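Local coordinates for protein trimethylamine-N-oxide reductase (PDB 7L5I) that probably reduces S- or N-oxide substrates such as trimethylamine N-oxide at a molybdenum centre carried by two pterin guanine dinucleotides, at residues P96-R104 against A477-I485. Sequence-based numbering, arbitrary orientation.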
loop_
_atom_site.group_PDB
_atom_site.type_symbol
_atom_site.label_atom_id
_atom_site.label_comp_id
_atom_site.label_asym_id
_atom_site.label_seq_id
_atom_site.Cartn_x
_atom_site.Cartn_y
_atom_site.Cartn_z
ATOM N N PRO A 96 28.291 16.021 -15.541
ATOM C CA PRO A 96 27.259 14.979 -15.558
ATOM C C PRO A 96 27.840 13.611 -15.242
ATOM O O PRO A 96 28.781 13.155 -15.902
ATOM C CB PRO A 96 26.708 15.052 -16.986
ATOM C CG PRO A 96 26.999 16.440 -17.421
ATOM C CD PRO A 96 28.316 16.784 -16.807
ATOM N N GLY A 97 27.241 12.950 -14.239
ATOM C CA GLY A 97 27.644 11.625 -13.810
ATOM C C GLY A 97 28.940 11.592 -13.035
ATOM O O GLY A 97 29.405 10.499 -12.676
ATOM N N LYS A 98 29.525 12.753 -12.752
ATOM C CA LYS A 98 30.780 12.848 -12.012
ATOM C C LYS A 98 30.702 13.971 -10.989
ATOM O O LYS A 98 31.742 14.531 -10.617
ATOM C CB LYS A 98 31.932 13.080 -12.970
ATOM C CG LYS A 98 32.134 11.910 -13.892
ATOM C CD LYS A 98 33.299 12.122 -14.832
ATOM C CE LYS A 98 33.205 11.154 -16.004
ATOM N NZ LYS A 98 34.309 11.324 -16.988
ATOM N N SER A 99 29.510 14.320 -10.542
ATOM C CA SER A 99 29.314 15.457 -9.662
ATOM C C SER A 99 29.513 15.080 -8.199
ATOM O O SER A 99 29.678 13.913 -7.845
ATOM C CB SER A 99 27.902 16.025 -9.842
ATOM O OG SER A 99 26.938 15.157 -9.270
ATOM N N ASP A 100 29.493 16.110 -7.346
ATOM C CA ASP A 100 29.446 15.954 -5.885
ATOM C C ASP A 100 28.016 15.580 -5.528
ATOM O O ASP A 100 27.121 16.439 -5.511
ATOM C CB ASP A 100 29.865 17.237 -5.177
ATOM C CG ASP A 100 29.672 17.162 -3.661
ATOM O OD1 ASP A 100 29.327 16.077 -3.143
ATOM O OD2 ASP A 100 29.877 18.197 -2.981
ATOM N N THR A 101 27.776 14.294 -5.296
ATOM C CA THR A 101 26.395 13.839 -5.111
ATOM C C THR A 101 25.838 14.177 -3.746
ATOM O O THR A 101 24.637 13.984 -3.524
ATOM C CB THR A 101 26.313 12.334 -5.325
ATOM O OG1 THR A 101 27.180 11.712 -4.379
ATOM C CG2 THR A 101 26.730 11.983 -6.734
ATOM N N THR A 102 26.667 14.684 -2.824
ATOM C CA THR A 102 26.114 15.138 -1.560
ATOM C C THR A 102 25.320 16.417 -1.725
ATOM O O THR A 102 24.661 16.853 -0.774
ATOM C CB THR A 102 27.208 15.359 -0.511
ATOM O OG1 THR A 102 27.974 16.509 -0.860
ATOM C CG2 THR A 102 28.108 14.146 -0.439
ATOM N N MET A 103 25.363 17.026 -2.903
ATOM C CA MET A 103 24.517 18.167 -3.193
ATOM C C MET A 103 23.094 17.766 -3.574
ATOM O O MET A 103 22.250 18.647 -3.720
ATOM C CB MET A 103 25.136 19.001 -4.315
ATOM C CG MET A 103 26.416 19.719 -3.909
ATOM S SD MET A 103 26.116 20.985 -2.661
ATOM C CE MET A 103 25.067 22.131 -3.555
ATOM N N ARG A 104 22.795 16.476 -3.713
ATOM C CA ARG A 104 21.419 16.082 -3.972
ATOM C C ARG A 104 20.542 16.526 -2.805
ATOM O O ARG A 104 20.904 16.346 -1.636
ATOM C CB ARG A 104 21.312 14.572 -4.186
ATOM C CG ARG A 104 21.776 14.156 -5.550
ATOM C CD ARG A 104 21.767 12.639 -5.776
ATOM N NE ARG A 104 22.376 12.355 -7.081
ATOM C CZ ARG A 104 23.208 11.362 -7.354
ATOM N NH1 ARG A 104 23.567 10.487 -6.429
ATOM N NH2 ARG A 104 23.687 11.235 -8.589
ATOM N N ALA A 477 21.816 6.887 0.938
ATOM C CA ALA A 477 21.773 5.899 -0.126
ATOM C C ALA A 477 21.687 6.555 -1.496
ATOM O O ALA A 477 22.312 6.095 -2.456
ATOM C CB ALA A 477 20.566 4.977 0.088
ATOM N N PHE A 478 20.914 7.616 -1.604
ATOM C CA PHE A 478 20.747 8.287 -2.886
ATOM C C PHE A 478 21.928 9.150 -3.266
ATOM O O PHE A 478 21.922 9.721 -4.363
ATOM C CB PHE A 478 19.461 9.117 -2.869
ATOM C CG PHE A 478 18.311 8.393 -3.471
ATOM C CD1 PHE A 478 17.798 7.263 -2.852
ATOM C CD2 PHE A 478 17.767 8.800 -4.672
ATOM C CE1 PHE A 478 16.743 6.549 -3.414
ATOM C CE2 PHE A 478 16.702 8.083 -5.250
ATOM C CZ PHE A 478 16.203 6.958 -4.627
ATOM N N GLN A 479 22.936 9.257 -2.408
ATOM C CA GLN A 479 24.211 9.850 -2.816
ATOM C C GLN A 479 25.108 8.877 -3.562
ATOM O O GLN A 479 26.121 9.298 -4.113
ATOM C CB GLN A 479 24.961 10.378 -1.599
ATOM C CG GLN A 479 24.185 11.477 -0.915
ATOM C CD GLN A 479 24.794 11.934 0.390
ATOM O OE1 GLN A 479 25.711 11.307 0.933
ATOM N NE2 GLN A 479 24.277 13.034 0.907
ATOM N N LYS A 480 24.764 7.605 -3.616
ATOM C CA LYS A 480 25.671 6.622 -4.183
ATOM C C LYS A 480 25.592 6.548 -5.707
ATOM O O LYS A 480 26.635 6.395 -6.364
ATOM C CB LYS A 480 25.401 5.242 -3.577
ATOM C CG LYS A 480 25.819 5.117 -2.115
ATOM C CD LYS A 480 27.288 5.485 -1.938
ATOM C CE LYS A 480 27.865 4.987 -0.622
ATOM N NZ LYS A 480 29.300 5.402 -0.504
ATOM N N PRO A 481 24.419 6.656 -6.323
ATOM C CA PRO A 481 24.371 6.522 -7.782
ATOM C C PRO A 481 25.069 7.665 -8.499
ATOM O O PRO A 481 25.151 8.786 -7.998
ATOM C CB PRO A 481 22.870 6.518 -8.096
ATOM C CG PRO A 481 22.195 6.049 -6.813
ATOM C CD PRO A 481 23.063 6.649 -5.728
ATOM N N ASP A 482 25.551 7.352 -9.714
ATOM C CA ASP A 482 26.087 8.377 -10.601
ATOM C C ASP A 482 24.996 9.309 -11.118
ATOM O O ASP A 482 25.238 10.501 -11.308
ATOM C CB ASP A 482 26.794 7.737 -11.792
ATOM C CG ASP A 482 28.040 6.965 -11.410
ATOM O OD1 ASP A 482 28.542 7.149 -10.291
ATOM O OD2 ASP A 482 28.535 6.186 -12.261
ATOM N N VAL A 483 23.807 8.775 -11.414
ATOM C CA VAL A 483 22.717 9.576 -11.963
ATOM C C VAL A 483 21.395 9.100 -11.359
ATOM O O VAL A 483 21.171 7.898 -11.186
ATOM C CB VAL A 483 22.708 9.530 -13.505
ATOM C CG1 VAL A 483 22.521 8.111 -14.020
ATOM C CG2 VAL A 483 21.651 10.430 -14.045
ATOM N N VAL A 484 20.535 10.064 -11.008
ATOM C CA VAL A 484 19.206 9.817 -10.457
ATOM C C VAL A 484 18.225 10.626 -11.290
ATOM O O VAL A 484 18.335 11.852 -11.358
ATOM C CB VAL A 484 19.099 10.210 -8.969
ATOM C CG1 VAL A 484 17.657 10.037 -8.468
ATOM C CG2 VAL A 484 20.054 9.370 -8.127
ATOM N N ILE A 485 17.282 9.940 -11.938
ATOM C CA ILE A 485 16.298 10.571 -12.811
ATOM C C ILE A 485 14.903 10.298 -12.254
ATOM O O ILE A 485 14.609 9.168 -11.839
ATOM C CB ILE A 485 16.398 10.018 -14.254
ATOM C CG1 ILE A 485 17.825 10.158 -14.758
ATOM C CG2 ILE A 485 15.426 10.748 -15.155
ATOM C CD1 ILE A 485 18.272 8.962 -15.556
HETATM O O HOH W 1 27.015 12.528 -10.476
HETATM O O HOH W 2 22.305 14.230 -0.257
#
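Arg104 drives its guanidinium into the bend that leads from helix 471-477 to strand 483-488 and collects backbone carbonyls there. The chain, extended from CG to NE (chi2 176°), carries the head to the carbonyls of Phe478 and Pro481. NH1 and NH2 close end-on upon a single atom, Pro481 O, at 2.8 and 2.9 Å; that oxygen lies in the guanidinium plane, although both nitrogens approach it from one face of its carbonyl. NH1 also donates to Phe478 O at 2.7 Å, with this acceptor tilted from the plane. Val484 CG2 sits over the centre of one guanidinium face, 3.8 Å from CZ, while Thr101 CG2 covers the rim of the opposite face. NH2 further makes a salt bridge with Asp499, which should offset the buried charge and, with the carbonyls, fix the head's rotation.

Thr101 turns OG1 between its backbone N and carbonyl carbon (chi1 59°) and gives a 2.6 Å hydrogen bond to a lone pair of Gln479 O. The extended Gln479 side chain crosses Thr102 at a slant, NE2 3.7 Å from Thr102 CA, and a water links NE2 to Arg104 O. A second water joins Ser99 N to Asp482 O.

Altogether, a buried arginine pins the carbonyls of a helix-to-strand connection by hydrogen bonds, tying the loop before edge strand 109-111 to the lead-in of inner strand 483-488 of the same mixed sheet, within the molybdopterin oxidoreductase region.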